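Long-range contact in ribosomal RNA small subunit methyltransferase Nep1 (Archaeoglobus fulgidus, PDB 3O7B), which probably methylates N1 of a specific pseudouridine in 16S rRNA during ribosome biogenesis, using S-adenosyl-L-methionine as methyl donor: residues R173-R178 with F212-L217. Sequence-based numbering, arbitrary orientation.
Sequences REKGGR and FKEVSL. With SAH (S-adenosyl-L-homocysteine), chain C; TYR (tyrosine), chain B.
With CG of E214 anti to its own carbonyl carbon (chi1 -60°) and the chain extended beyond it, the carboxylate reaches R173, whose side chain bends at chi3 to meet it. The resulting salt bridge, R173 NH1 to E214 OE2 at 2.6 Å, fastens the loop after strand 168-172 to strand 212-215, at one edge of the sheet in this chain, in the cofactor-binding region of a SPOUT methyltransferase. OE2 meets the guanidinium at its edge, almost in its plane, whereas NH1 comes to OE2 from the syn side but well out of the carboxylate plane, the two planes being 89° apart. K175 lays CD over one guanidinium face and makes a long salt bridge from NZ to E214 OE1, while a water donates to OE2. Were E214 cut back to an alanine, R173 and K175 would probably lose the carboxylate they share and be freer to turn.

After the type I turn R173-G176 a single bridge joins G177 to V215: G177 N donates almost straight (178°) to E214 O at 2.8 Å, and S216 N to G177 O at 2.9 Å. At G176 a CB would clash with the strand backbone. The end of the strand and the two residues after it border both ligands. R173 N donates to V215 O beside the adenine of S-adenosylhomocysteine, and L217 N reaches adenine N1 at 2.9 Å. S216 OG, anti to its backbone N, gives its proton to E174 O at 2.8 Å and lies 3.5 Å from CE2 of the bound tyrosine.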
loop_
_atom_site.group_PDB
_atom_site.type_symbol
_atom_site.label_atom_id
_atom_site.label_comp_id
_atom_site.label_asym_id
_atom_site.label_seq_id
_atom_site.Cartn_x
_atom_site.Cartn_y
_atom_site.Cartn_z
ATOM N N ARG A 173 -7.399 12.589 13.862
ATOM C CA ARG A 173 -7.842 13.664 12.969
ATOM C C ARG A 173 -6.890 14.834 13.128
ATOM O O ARG A 173 -6.361 15.070 14.214
ATOM C CB ARG A 173 -9.256 14.202 13.262
ATOM C CG ARG A 173 -10.080 13.537 14.312
ATOM C CD ARG A 173 -11.252 14.459 14.713
ATOM N NE ARG A 173 -12.115 14.821 13.592
ATOM C CZ ARG A 173 -13.363 15.277 13.716
ATOM N NH1 ARG A 173 -13.913 15.439 14.915
ATOM N NH2 ARG A 173 -14.069 15.563 12.636
ATOM N N GLU A 174 -6.724 15.574 12.037
ATOM C CA GLU A 174 -5.860 16.744 11.996
ATOM C C GLU A 174 -6.177 17.762 13.093
ATOM O O GLU A 174 -5.258 18.314 13.690
ATOM C CB GLU A 174 -5.941 17.398 10.621
ATOM C CG GLU A 174 -5.012 18.597 10.455
ATOM C CD GLU A 174 -5.130 19.242 9.096
ATOM O OE1 GLU A 174 -5.821 18.674 8.218
ATOM O OE2 GLU A 174 -4.528 20.327 8.907
ATOM N N LYS A 175 -7.461 17.974 13.377
ATOM C CA LYS A 175 -7.879 18.996 14.355
ATOM C C LYS A 175 -7.740 18.558 15.817
ATOM O O LYS A 175 -8.042 19.327 16.738
ATOM C CB LYS A 175 -9.316 19.462 14.075
ATOM C CG LYS A 175 -10.378 18.378 14.261
ATOM C CD LYS A 175 -11.762 18.956 14.528
ATOM C CE LYS A 175 -11.931 19.276 16.010
ATOM N NZ LYS A 175 -13.341 19.144 16.456
ATOM N N GLY A 176 -7.285 17.325 16.028
ATOM C CA GLY A 176 -7.124 16.773 17.366
ATOM C C GLY A 176 -5.959 17.329 18.158
ATOM O O GLY A 176 -5.292 18.284 17.737
ATOM N N GLY A 177 -5.704 16.713 19.304
ATOM C CA GLY A 177 -4.721 17.220 20.253
ATOM C C GLY A 177 -3.375 16.524 20.227
ATOM O O GLY A 177 -3.169 15.545 19.499
ATOM N N ARG A 178 -2.460 17.041 21.043
ATOM C CA ARG A 178 -1.096 16.538 21.125
ATOM C C ARG A 178 -0.915 15.741 22.408
ATOM O O ARG A 178 -1.130 16.260 23.518
ATOM C CB ARG A 178 -0.098 17.697 21.066
ATOM C CG ARG A 178 -0.209 18.526 19.799
ATOM C CD ARG A 178 0.679 19.754 19.859
ATOM N NE ARG A 178 2.096 19.404 19.954
ATOM C CZ ARG A 178 3.099 20.262 19.781
ATOM N NH1 ARG A 178 2.852 21.537 19.498
ATOM N NH2 ARG A 178 4.353 19.841 19.888
ATOM N N PHE A 212 -14.410 9.524 23.250
ATOM C CA PHE A 212 -13.179 9.399 22.477
ATOM C C PHE A 212 -12.250 10.564 22.684
ATOM O O PHE A 212 -12.664 11.647 23.129
ATOM C CB PHE A 212 -13.445 9.184 20.975
ATOM C CG PHE A 212 -14.073 10.350 20.255
ATOM C CD1 PHE A 212 -13.288 11.343 19.667
ATOM C CD2 PHE A 212 -15.449 10.430 20.101
ATOM C CE1 PHE A 212 -13.875 12.394 18.972
ATOM C CE2 PHE A 212 -16.039 11.470 19.400
ATOM C CZ PHE A 212 -15.254 12.466 18.839
ATOM N N LYS A 213 -10.983 10.330 22.366
ATOM C CA LYS A 213 -9.952 11.362 22.392
ATOM C C LYS A 213 -9.504 11.580 20.960
ATOM O O LYS A 213 -9.231 10.604 20.253
ATOM C CB LYS A 213 -8.782 10.890 23.230
ATOM C CG LYS A 213 -7.616 11.860 23.253
ATOM C CD LYS A 213 -6.565 11.419 24.258
ATOM C CE LYS A 213 -7.016 11.607 25.708
ATOM N NZ LYS A 213 -6.083 10.923 26.649
ATOM N N GLU A 214 -9.428 12.835 20.534
ATOM C CA GLU A 214 -8.995 13.166 19.174
ATOM C C GLU A 214 -7.519 13.460 19.178
ATOM O O GLU A 214 -7.050 14.319 19.938
ATOM C CB GLU A 214 -9.713 14.391 18.631
ATOM C CG GLU A 214 -11.191 14.265 18.550
ATOM C CD GLU A 214 -11.820 15.493 17.945
ATOM O OE1 GLU A 214 -11.241 16.597 18.098
ATOM O OE2 GLU A 214 -12.889 15.352 17.319
ATOM N N VAL A 215 -6.793 12.758 18.307
ATOM C CA VAL A 215 -5.330 12.823 18.296
ATOM C C VAL A 215 -4.838 13.295 16.933
ATOM O O VAL A 215 -5.211 12.737 15.883
ATOM C CB VAL A 215 -4.692 11.446 18.627
ATOM C CG1 VAL A 215 -3.163 11.551 18.689
ATOM C CG2 VAL A 215 -5.260 10.875 19.940
ATOM N N SER A 216 -4.027 14.352 16.953
ATOM C CA SER A 216 -3.427 14.878 15.737
ATOM C C SER A 216 -1.954 14.472 15.656
ATOM O O SER A 216 -1.256 14.403 16.669
ATOM C CB SER A 216 -3.548 16.402 15.675
ATOM O OG SER A 216 -2.971 16.887 14.470
ATOM N N LEU A 217 -1.503 14.167 14.444
ATOM C CA LEU A 217 -0.089 13.886 14.204
ATOM C C LEU A 217 0.672 15.136 13.759
ATOM O O LEU A 217 1.900 15.167 13.809
ATOM C CB LEU A 217 0.078 12.786 13.155
ATOM C CG LEU A 217 -0.510 11.421 13.516
ATOM C CD1 LEU A 217 -0.307 10.459 12.341
ATOM C CD2 LEU A 217 0.102 10.865 14.794
HETATM N N SAH C . -10.452 14.531 6.361
HETATM C CA SAH C . -9.418 14.328 5.304
HETATM C CB SAH C . -9.826 13.167 4.407
HETATM C CG SAH C . -9.449 11.804 4.980
HETATM S SD SAH C . -7.666 11.632 5.297
HETATM C C SAH C . -9.181 15.590 4.480
HETATM O O SAH C . -9.731 16.651 4.787
HETATM C "C5'" SAH C . -7.537 9.970 6.010
HETATM C "C4'" SAH C . -7.510 9.838 7.528
HETATM O "O4'" SAH C . -6.224 10.103 8.057
HETATM C "C3'" SAH C . -8.407 10.809 8.273
HETATM O "O3'" SAH C . -9.755 10.411 8.231
HETATM C "C2'" SAH C . -7.812 10.758 9.656
HETATM O "O2'" SAH C . -8.243 9.581 10.346
HETATM C "C1'" SAH C . -6.327 10.622 9.374
HETATM N N9 SAH C . -5.539 11.883 9.397
HETATM C C8 SAH C . -5.260 12.715 8.336
HETATM N N7 SAH C . -4.474 13.730 8.783
HETATM C C5 SAH C . -4.228 13.536 10.095
HETATM C C6 SAH C . -3.502 14.253 11.039
HETATM N N6 SAH C . -2.855 15.383 10.711
HETATM N N1 SAH C . -3.431 13.793 12.333
HETATM C C2 SAH C . -4.098 12.641 12.707
HETATM N N3 SAH C . -4.822 11.940 11.768
HETATM C C4 SAH C . -4.899 12.380 10.493
HETATM N N TYR B . 4.740 16.196 15.672
HETATM C CA TYR B . 4.212 17.543 16.035
HETATM C C TYR B . 5.283 18.344 16.778
HETATM O O TYR B . 6.127 17.775 17.477
HETATM C CB TYR B . 2.958 17.403 16.907
HETATM C CG TYR B . 1.835 18.373 16.581
HETATM C CD1 TYR B . 2.064 19.749 16.505
HETATM C CD2 TYR B . 0.532 17.912 16.373
HETATM C CE1 TYR B . 1.031 20.639 16.216
HETATM C CE2 TYR B . -0.510 18.795 16.083
HETATM C CZ TYR B . -0.252 20.156 16.008
HETATM O OH TYR B . -1.273 21.036 15.722
HETATM O OXT TYR B . 5.335 19.577 16.702
HETATM O O HOH W 1 -14.622 16.974 18.586
#